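Long-range contacts in acetylene hydratase (Pelobacter acetylenicus, PDB 2E7Z), which catalyses the hydration of acetylene to acetaldehyde with a tungsten-bis(molybdopterin guanine dinucleotide) cofactor and a [4Fe-4S] cluster: residues Leu394-Ala399 / Gln423-Lys428; Leu596-Gly601 / Ile720-Tyr725; Val647-Gly652 / Ala697-Asp702. All blocks are in the same frame, centred on the assembly; numbering follows the deposited sequence.

Contact 1. Residues Leu394-Ala399 / Gln423-Lys428; sequences LFTAMA and QQNALK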
# COMPACT_ATOMS: atom_id res chain seq x y z
N LEU A 394 -0.44 -16.22 -6.40
CA LEU A 394 0.91 -16.58 -5.97
C LEU A 394 0.87 -17.60 -4.81
O LEU A 394 1.54 -18.64 -4.86
CB LEU A 394 1.68 -15.33 -5.56
CG LEU A 394 3.09 -15.61 -5.05
CD1 LEU A 394 3.98 -16.33 -6.13
CD2 LEU A 394 3.70 -14.31 -4.58
N PHE A 395 0.10 -17.29 -3.76
CA PHE A 395 0.04 -18.21 -2.62
C PHE A 395 -0.61 -19.52 -3.02
O PHE A 395 -0.26 -20.58 -2.55
CB PHE A 395 -0.64 -17.57 -1.41
CG PHE A 395 0.20 -16.52 -0.75
CD1 PHE A 395 1.40 -16.85 -0.10
CD2 PHE A 395 -0.19 -15.19 -0.78
CE1 PHE A 395 2.17 -15.87 0.50
CE2 PHE A 395 0.55 -14.19 -0.19
CZ PHE A 395 1.74 -14.53 0.46
N THR A 396 -1.57 -19.46 -3.94
CA THR A 396 -2.19 -20.70 -4.41
C THR A 396 -1.20 -21.56 -5.18
O THR A 396 -1.18 -22.78 -5.02
CB THR A 396 -3.44 -20.38 -5.24
OG1 THR A 396 -4.40 -19.78 -4.36
CG2 THR A 396 -4.04 -21.63 -5.83
N ALA A 397 -0.33 -20.94 -5.97
CA ALA A 397 0.67 -21.74 -6.70
C ALA A 397 1.66 -22.32 -5.72
O ALA A 397 2.07 -23.46 -5.82
CB ALA A 397 1.37 -20.88 -7.74
N MET A 398 2.04 -21.50 -4.74
CA MET A 398 2.90 -22.00 -3.65
C MET A 398 2.30 -23.22 -2.94
O MET A 398 2.99 -24.23 -2.73
CB MET A 398 3.20 -20.89 -2.65
CG MET A 398 4.09 -19.81 -3.25
SD MET A 398 4.07 -18.28 -2.27
CE MET A 398 4.95 -18.83 -0.77
N ALA A 399 1.01 -23.14 -2.64
CA ALA A 399 0.32 -24.15 -1.85
C ALA A 399 -0.04 -25.41 -2.65
O ALA A 399 0.06 -26.52 -2.15
CB ALA A 399 -0.97 -23.55 -1.25
N GLN A 423 -4.87 -15.90 5.37
CA GLN A 423 -3.62 -16.19 6.02
C GLN A 423 -3.35 -17.68 6.10
O GLN A 423 -2.20 -18.10 6.04
CB GLN A 423 -3.61 -15.55 7.39
CG GLN A 423 -2.30 -15.72 8.17
CD GLN A 423 -2.28 -14.79 9.35
OE1 GLN A 423 -2.65 -13.63 9.22
NE2 GLN A 423 -1.83 -15.28 10.50
N GLN A 424 -4.40 -18.49 6.24
CA GLN A 424 -4.20 -19.94 6.30
C GLN A 424 -3.54 -20.44 5.00
O GLN A 424 -2.71 -21.36 5.01
CB GLN A 424 -5.54 -20.62 6.56
CG GLN A 424 -6.28 -20.10 7.76
CD GLN A 424 -7.27 -18.90 7.53
OE1 GLN A 424 -7.13 -18.03 6.63
NE2 GLN A 424 -8.27 -18.87 8.39
N ASN A 425 -3.94 -19.87 3.86
CA ASN A 425 -3.40 -20.32 2.59
C ASN A 425 -1.98 -19.79 2.42
O ASN A 425 -1.14 -20.45 1.83
CB ASN A 425 -4.31 -19.88 1.43
CG ASN A 425 -4.01 -20.62 0.19
OD1 ASN A 425 -3.88 -21.86 0.21
ND2 ASN A 425 -3.91 -19.89 -0.92
N ALA A 426 -1.70 -18.60 2.93
CA ALA A 426 -0.34 -18.09 2.86
C ALA A 426 0.57 -19.01 3.67
O ALA A 426 1.67 -19.32 3.23
CB ALA A 426 -0.25 -16.65 3.33
N LEU A 427 0.10 -19.47 4.84
CA LEU A 427 0.86 -20.42 5.65
C LEU A 427 1.08 -21.72 4.85
O LEU A 427 2.20 -22.24 4.78
CB LEU A 427 0.16 -20.70 6.99
CG LEU A 427 0.88 -21.77 7.82
CD1 LEU A 427 2.34 -21.40 8.16
CD2 LEU A 427 0.06 -21.99 9.08
N LYS A 428 0.01 -22.25 4.23
CA LYS A 428 0.14 -23.47 3.46
C LYS A 428 1.18 -23.28 2.32
O LYS A 428 2.01 -24.15 2.06
CB LYS A 428 -1.22 -23.90 2.87
CG LYS A 428 -1.09 -25.17 2.04
CD LYS A 428 -2.41 -25.64 1.50
CE LYS A 428 -2.11 -26.82 0.58
NZ LYS A 428 -3.33 -27.53 0.15

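Contact 2. Residues Leu596-Gly601 / Ile720-Tyr725; sequences LILFAG and ILAKAY. With MGD (2-amino-5,6-dimercapto-7-methyl-3,7,8a,9-tetrahydro-8-oxa-1,3,9,10-tetraaza-anthracen-4-one guanosine dinucleotide), chain F.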
# COMPACT_ATOMS: atom_id res chain seq x y z
N LEU A 596 -22.95 -8.61 12.14
CA LEU A 596 -22.08 -7.42 12.11
C LEU A 596 -21.42 -7.23 10.76
O LEU A 596 -20.93 -8.19 10.21
CB LEU A 596 -21.00 -7.51 13.18
CG LEU A 596 -21.45 -7.76 14.62
CD1 LEU A 596 -20.30 -8.20 15.50
CD2 LEU A 596 -22.13 -6.51 15.20
N ILE A 597 -21.42 -6.01 10.23
CA ILE A 597 -20.63 -5.69 9.04
C ILE A 597 -19.18 -5.41 9.46
O ILE A 597 -18.94 -4.64 10.38
CB ILE A 597 -21.26 -4.50 8.24
CG1 ILE A 597 -22.50 -4.98 7.45
CG2 ILE A 597 -20.25 -3.80 7.34
CD1 ILE A 597 -22.21 -5.91 6.26
N LEU A 598 -18.23 -6.07 8.79
CA LEU A 598 -16.83 -5.99 9.17
C LEU A 598 -16.06 -4.85 8.52
O LEU A 598 -16.19 -4.59 7.33
CB LEU A 598 -16.12 -7.29 8.76
CG LEU A 598 -14.64 -7.45 9.17
CD1 LEU A 598 -14.56 -7.73 10.66
CD2 LEU A 598 -14.01 -8.58 8.36
N PHE A 599 -15.23 -4.23 9.35
CA PHE A 599 -14.20 -3.30 8.92
C PHE A 599 -12.85 -3.80 9.48
O PHE A 599 -12.66 -3.79 10.68
CB PHE A 599 -14.57 -1.89 9.46
CG PHE A 599 -13.41 -0.94 9.59
CD1 PHE A 599 -12.39 -0.92 8.65
CD2 PHE A 599 -13.39 0.01 10.63
CE1 PHE A 599 -11.33 -0.05 8.77
CE2 PHE A 599 -12.32 0.89 10.76
CZ PHE A 599 -11.29 0.86 9.81
N ALA A 600 -11.94 -4.26 8.62
CA ALA A 600 -10.58 -4.61 9.06
C ALA A 600 -9.64 -3.45 8.78
O ALA A 600 -9.52 -3.03 7.64
CB ALA A 600 -10.09 -5.87 8.31
N GLY A 601 -9.01 -2.93 9.83
CA GLY A 601 -8.14 -1.78 9.68
C GLY A 601 -8.19 -0.89 10.91
O GLY A 601 -8.34 -1.38 12.03
N ILE A 720 -18.57 -7.82 4.22
CA ILE A 720 -18.33 -9.09 4.91
C ILE A 720 -19.14 -9.05 6.20
O ILE A 720 -19.17 -8.03 6.88
CB ILE A 720 -16.83 -9.28 5.28
CG1 ILE A 720 -15.95 -9.47 4.04
CG2 ILE A 720 -16.63 -10.47 6.21
CD1 ILE A 720 -14.45 -9.38 4.44
N LEU A 721 -19.78 -10.16 6.53
CA LEU A 721 -20.51 -10.29 7.78
C LEU A 721 -19.68 -11.04 8.81
O LEU A 721 -18.84 -11.92 8.48
CB LEU A 721 -21.86 -10.98 7.54
CG LEU A 721 -22.86 -10.20 6.68
CD1 LEU A 721 -23.91 -11.13 6.07
CD2 LEU A 721 -23.51 -9.05 7.47
N ALA A 722 -19.90 -10.68 10.07
CA ALA A 722 -19.18 -11.26 11.20
C ALA A 722 -20.08 -11.47 12.42
O ALA A 722 -21.11 -10.79 12.58
CB ALA A 722 -17.99 -10.39 11.57
N LYS A 723 -19.65 -12.39 13.28
CA LYS A 723 -20.25 -12.53 14.61
C LYS A 723 -19.17 -12.34 15.66
O LYS A 723 -17.97 -12.53 15.39
CB LYS A 723 -20.89 -13.91 14.78
CG LYS A 723 -19.90 -15.08 14.67
CD LYS A 723 -20.53 -16.41 15.06
CE LYS A 723 -21.27 -17.02 13.92
NZ LYS A 723 -21.47 -18.50 14.09
N ALA A 724 -19.60 -11.94 16.86
CA ALA A 724 -18.67 -11.75 17.96
C ALA A 724 -19.22 -12.50 19.17
O ALA A 724 -20.42 -12.43 19.46
CB ALA A 724 -18.53 -10.28 18.28
N TYR A 725 -18.34 -13.22 19.86
CA TYR A 725 -18.76 -14.02 21.02
C TYR A 725 -17.64 -14.16 22.05
O TYR A 725 -16.47 -14.04 21.72
CB TYR A 725 -19.33 -15.39 20.57
CG TYR A 725 -18.41 -16.21 19.69
CD1 TYR A 725 -18.41 -16.05 18.31
CD2 TYR A 725 -17.54 -17.14 20.25
CE1 TYR A 725 -17.54 -16.82 17.49
CE2 TYR A 725 -16.68 -17.90 19.45
CZ TYR A 725 -16.69 -17.73 18.08
OH TYR A 725 -15.84 -18.50 17.31
PB MGD F . -7.47 3.47 9.08
O1B MGD F . -6.88 4.18 10.27
O2B MGD F . -7.32 1.98 8.99
O3B MGD F . -6.85 4.08 7.72
O3A MGD F . -4.96 5.46 6.89
PA MGD F . -6.49 5.60 7.34
O1A MGD F . -7.30 5.88 6.10
O2A MGD F . -6.54 6.58 8.50
O5' MGD F . -9.04 3.84 9.00
C5' MGD F . -9.37 5.21 9.06
C4' MGD F . -10.87 5.37 8.90
O4' MGD F . -11.31 4.69 7.72
C3' MGD F . -11.62 4.77 10.08
O3' MGD F . -12.21 5.82 10.85
C2' MGD F . -12.67 3.88 9.46
O2' MGD F . -13.98 4.03 10.02
C1' MGD F . -12.66 4.36 8.01
N9 MGD F . -13.23 3.39 7.06
C8 MGD F . -13.16 2.04 7.11
N7 MGD F . -13.80 1.47 6.06
C5 MGD F . -14.32 2.48 5.33
C6 MGD F . -15.12 2.62 4.09
O6 MGD F . -15.53 1.61 3.48
N1 MGD F . -15.42 3.86 3.67
C2 MGD F . -15.02 4.97 4.31
N2 MGD F . -15.36 6.18 3.80
N3 MGD F . -14.28 4.92 5.45
C4 MGD F . -13.92 3.74 5.98
C10 MGD F . -4.41 4.36 6.15
C11 MGD F . -2.92 4.66 6.14
O11 MGD F . -2.48 4.91 7.49
C12 MGD F . -2.08 3.57 5.50
S12 MGD F . -2.69 2.70 4.18
C13 MGD F . -0.86 3.27 5.96
S13 MGD F . 0.18 2.18 5.17
C14 MGD F . -0.34 3.87 7.23
N15 MGD F . -0.51 2.93 8.33
C16 MGD F . -0.35 3.41 9.59
C17 MGD F . -0.10 2.55 10.76
O17 MGD F . -0.04 1.30 10.65
N18 MGD F . 0.03 3.14 11.96
C19 MGD F . -0.05 4.48 12.13
N19 MGD F . 0.11 4.99 13.36
N20 MGD F . -0.29 5.33 11.10
C21 MGD F . -0.44 4.86 9.84
N22 MGD F . -0.69 5.70 8.82
C23 MGD F . -1.08 5.18 7.53

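Contact 3. Residues Val647-Gly652 / Ala697-Asp702; sequences VETTHG and AMVLSD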
# COMPACT_ATOMS: atom_id res chain seq x y z
N VAL A 647 -13.90 -12.84 17.03
CA VAL A 647 -14.64 -12.24 15.94
C VAL A 647 -14.48 -13.20 14.77
O VAL A 647 -13.36 -13.54 14.40
CB VAL A 647 -14.13 -10.82 15.59
CG1 VAL A 647 -14.90 -10.25 14.42
CG2 VAL A 647 -14.25 -9.92 16.83
N GLU A 648 -15.60 -13.63 14.21
CA GLU A 648 -15.58 -14.73 13.26
C GLU A 648 -16.39 -14.37 12.02
O GLU A 648 -17.53 -13.87 12.11
CB GLU A 648 -16.16 -16.00 13.92
CG GLU A 648 -16.23 -17.21 12.97
CD GLU A 648 -16.60 -18.52 13.65
OE1 GLU A 648 -16.79 -18.56 14.89
OE2 GLU A 648 -16.67 -19.55 12.94
N THR A 649 -15.81 -14.61 10.85
CA THR A 649 -16.51 -14.52 9.57
C THR A 649 -16.72 -15.95 9.08
O THR A 649 -16.26 -16.92 9.71
CB THR A 649 -15.65 -13.78 8.55
OG1 THR A 649 -14.48 -14.57 8.28
CG2 THR A 649 -15.25 -12.40 9.04
N THR A 650 -17.31 -16.09 7.90
CA THR A 650 -17.43 -17.41 7.29
C THR A 650 -16.06 -18.02 6.97
O THR A 650 -15.95 -19.24 6.83
CB THR A 650 -18.29 -17.38 6.03
OG1 THR A 650 -17.75 -16.45 5.08
CG2 THR A 650 -19.75 -17.05 6.35
N HIS A 651 -15.01 -17.19 6.88
CA HIS A 651 -13.68 -17.68 6.52
C HIS A 651 -12.86 -18.15 7.72
O HIS A 651 -12.10 -19.09 7.60
CB HIS A 651 -12.90 -16.59 5.80
CG HIS A 651 -11.67 -17.13 5.14
ND1 HIS A 651 -10.42 -17.03 5.70
CD2 HIS A 651 -11.54 -17.85 4.00
CE1 HIS A 651 -9.55 -17.64 4.91
NE2 HIS A 651 -10.21 -18.16 3.88
N GLY A 652 -12.95 -17.46 8.85
CA GLY A 652 -12.13 -17.82 9.99
C GLY A 652 -12.39 -16.87 11.13
O GLY A 652 -13.32 -16.08 11.07
N ALA A 697 -5.97 -11.11 8.66
CA ALA A 697 -5.97 -11.96 7.46
C ALA A 697 -6.48 -13.37 7.75
O ALA A 697 -6.83 -14.11 6.82
CB ALA A 697 -4.59 -11.99 6.82
N MET A 698 -6.55 -13.74 9.04
CA MET A 698 -7.18 -15.01 9.41
C MET A 698 -8.66 -15.11 9.00
O MET A 698 -9.20 -16.20 8.90
CB MET A 698 -7.05 -15.27 10.92
CG MET A 698 -5.63 -15.62 11.42
SD MET A 698 -4.96 -17.08 10.60
CE MET A 698 -6.13 -18.33 11.18
N VAL A 699 -9.32 -13.97 8.83
CA VAL A 699 -10.77 -13.97 8.63
C VAL A 699 -11.18 -13.44 7.29
O VAL A 699 -12.38 -13.30 7.04
CB VAL A 699 -11.51 -13.18 9.77
CG1 VAL A 699 -10.92 -13.55 11.11
CG2 VAL A 699 -11.46 -11.66 9.56
N LEU A 700 -10.19 -13.19 6.42
CA LEU A 700 -10.46 -12.57 5.13
C LEU A 700 -10.38 -13.57 4.00
O LEU A 700 -9.30 -14.06 3.67
CB LEU A 700 -9.49 -11.41 4.87
CG LEU A 700 -9.57 -10.27 5.90
CD1 LEU A 700 -8.37 -9.33 5.71
CD2 LEU A 700 -10.89 -9.52 5.86
N SER A 701 -11.53 -13.85 3.39
CA SER A 701 -11.56 -14.74 2.26
C SER A 701 -10.87 -14.14 1.04
O SER A 701 -10.93 -12.93 0.83
CB SER A 701 -13.03 -15.04 1.91
OG SER A 701 -13.08 -15.90 0.80
N ASP A 702 -10.24 -14.98 0.22
CA ASP A 702 -9.85 -14.54 -1.13
C ASP A 702 -10.45 -15.43 -2.20
O ASP A 702 -9.94 -15.50 -3.32
CB ASP A 702 -8.34 -14.31 -1.31
CG ASP A 702 -7.48 -15.54 -1.11
OD1 ASP A 702 -8.02 -16.65 -0.93
OD2 ASP A 702 -6.23 -15.37 -1.20

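Contact 1. Residues Leu394-Ala399 / Gln423-Lys428
Chi1 of Phe-395 (-72°) sets its CG beside its own backbone N, and chi1 of Asn-425 (-164°) sets CG anti to the backbone N, beside the carbonyl carbon; the Phe-395 ring meets Ala-426, and the Asn-425 amide meets Thr-396 and Ala-399. The methyl of Ala-426 lies over one face of the phenyl ring, displaced toward the rim; its CB is 3.9 Å from the centroid of the Phe-395 ring, a CH-pi contact. Phe-395 CD1 also comes to 3.7 Å from Ala-426 CA, so the ring is pressed to backbone as well as methyl. The edge-to-face partner of this ring is Tyr-420, a cofactor-binding residue, which places the contact one side chain behind the cofactor site. The Asn-425 amide divides its two ends: OD1 touches Ala-399 CB at 3.7 Å, and ND2 is 3.5 Å from Thr-396 OG1, a hydroxyl already hydrogen-bonded to Thr-392 O one turn back. Helix 423-431 is the helix of a beta-alpha-beta unit whose parallel strands, 408-412 and 435-440, are neighbours in the mixed sheet. The two short axes approach to 8.3 Å and run in broadly the same direction at 46°. Elsewhere on helix 391-400, Leu-394 and Met-398 pack on Phe-409 of strand 408-412. At the C-terminal end the CA atoms of Ala-399 and Lys-428 are 5.4 Å apart, and the extended Lys-428 chain runs alongside the methyl, with Lys-428 CG 3.7 Å from Ala-399 CB. Farther out the same chain brings Lys-428 CE within 3.5 Å of Ala-399 O, covering this alanine with aliphatic carbon.

Contact 2. Residues Leu596-Gly601 / Ile720-Tyr725
Leu-596 O takes the N-H of Ala-722 at 2.7 Å and is also approached by Leu-721 CA at 3.2 Å in a CA-H...O contact. In return Leu-596 N gives its hydrogen to Ala-722 O at 2.9 Å, making an antiparallel hydrogen-bonded pair. A third bond runs from Leu-598 N to Ile-720 O, 2.9 Å. Strands 596-600 and 720-726 are neighbours in the mixed sheet of the C-terminal dinucleotide-binding domain, which belongs to the double-psi beta-barrel clan; their short axes make 105°, consistent with strongly twisted strands in a closed barrel. On one face, the side chains of Ile-597 and Leu-721 cross at an angle, Ile-597 CD1 lying 3.6 Å from Leu-721 CD2; on the other, Leu-596 CD1 meets the methyl of Ala-724. Leu-598, its CG anti to the backbone N (chi1 -175°), lies beside Ile-720 with both side chains pointing the same way, Leu-598 CD2 being 3.9 Å from Ile-720 CG2. Beyond the pairing, strand 596-600 enters the cofactor site: one face of the Phe-599 ring receives the C8 edge of the guanine, MGD C8 lying 3.2 Å from Phe-599 CE1, with the ribose C2' beside CE2 and CZ, and Tyr-215 meets the same ring.

Contact 3. Residues Val647-Gly652 / Ala697-Asp702
Thr-649 OG1 donates to Val-699 O at 2.7 Å, with the hydroxyl tilted 17° from the carbonyl plane. The Val-699 side chain crosses that of Thr-649 at about a right angle and sets CG1 3.5 Å from Gly-652 O. Beside it, the imidazole of His-651 lies against the 700-701 backbone: Ser-701 CA sits over one ring face, 3.9 Å from the centroid of the His-651 ring in a CH-pi contact, and Leu-700 O is above the same face, toward the rim. Met-698 O approaches the ring at its edge, near the plane, and also receives a CA-H...O contact from Gly-652 CA at 3.5 Å; glycine, with no side chain, admits this carbonyl. The Thr-649 hydroxyl is held from its own side too. Placed between the backbone N and the carbonyl carbon (chi1 65°), OG1 accepts from His-651 N at 3.0 Å and weakly from Gly-652 N, forming an ST turn. This turn joins strands 644-648 and 653-660 as a beta hairpin of the C-terminal domain, and the backbone bond from Thr-649 N to Gly-652 O, 2.9 Å, closes it. Met-698 O also accepts a hydrogen bond from Gln-424 NE2. Ser-701 OG turns to Asp-703 N. Two side chains hold Asp-702, Thr-392 OG1 at OD2 and Asn-422 ND2 at OD1, tying the segment to the molybdopterin oxidoreductase region. Leu-700, whose carbonyl lies over the His-651 ring, touches one MGD with its side chain.

Contact 1 comes first along the chain; contact 2 then opens, and contact 3 forms before strand 720-726 completes it. The centres of contacts 2 and 3 lie about 9 Å apart and both contacts use the mixed C-terminal sheet, where strands 644-648 and 720-726 are neighbours, joined by Lys-723 N to Glu-648 O and Tyr-725 OH to Glu-648 OE1. Contacts 1 and 3 have centres about 15 Å apart, and helix 423-431 meets residues 697-698 through Gln-423 N to Ala-697 O. Contacts 1 and 2, centres about 23 Å apart, do not touch; contact 3 touches both and so connects the dinucleotide-binding domain with the molybdopterin oxidoreductase region, and both supply residues to the cofactor site.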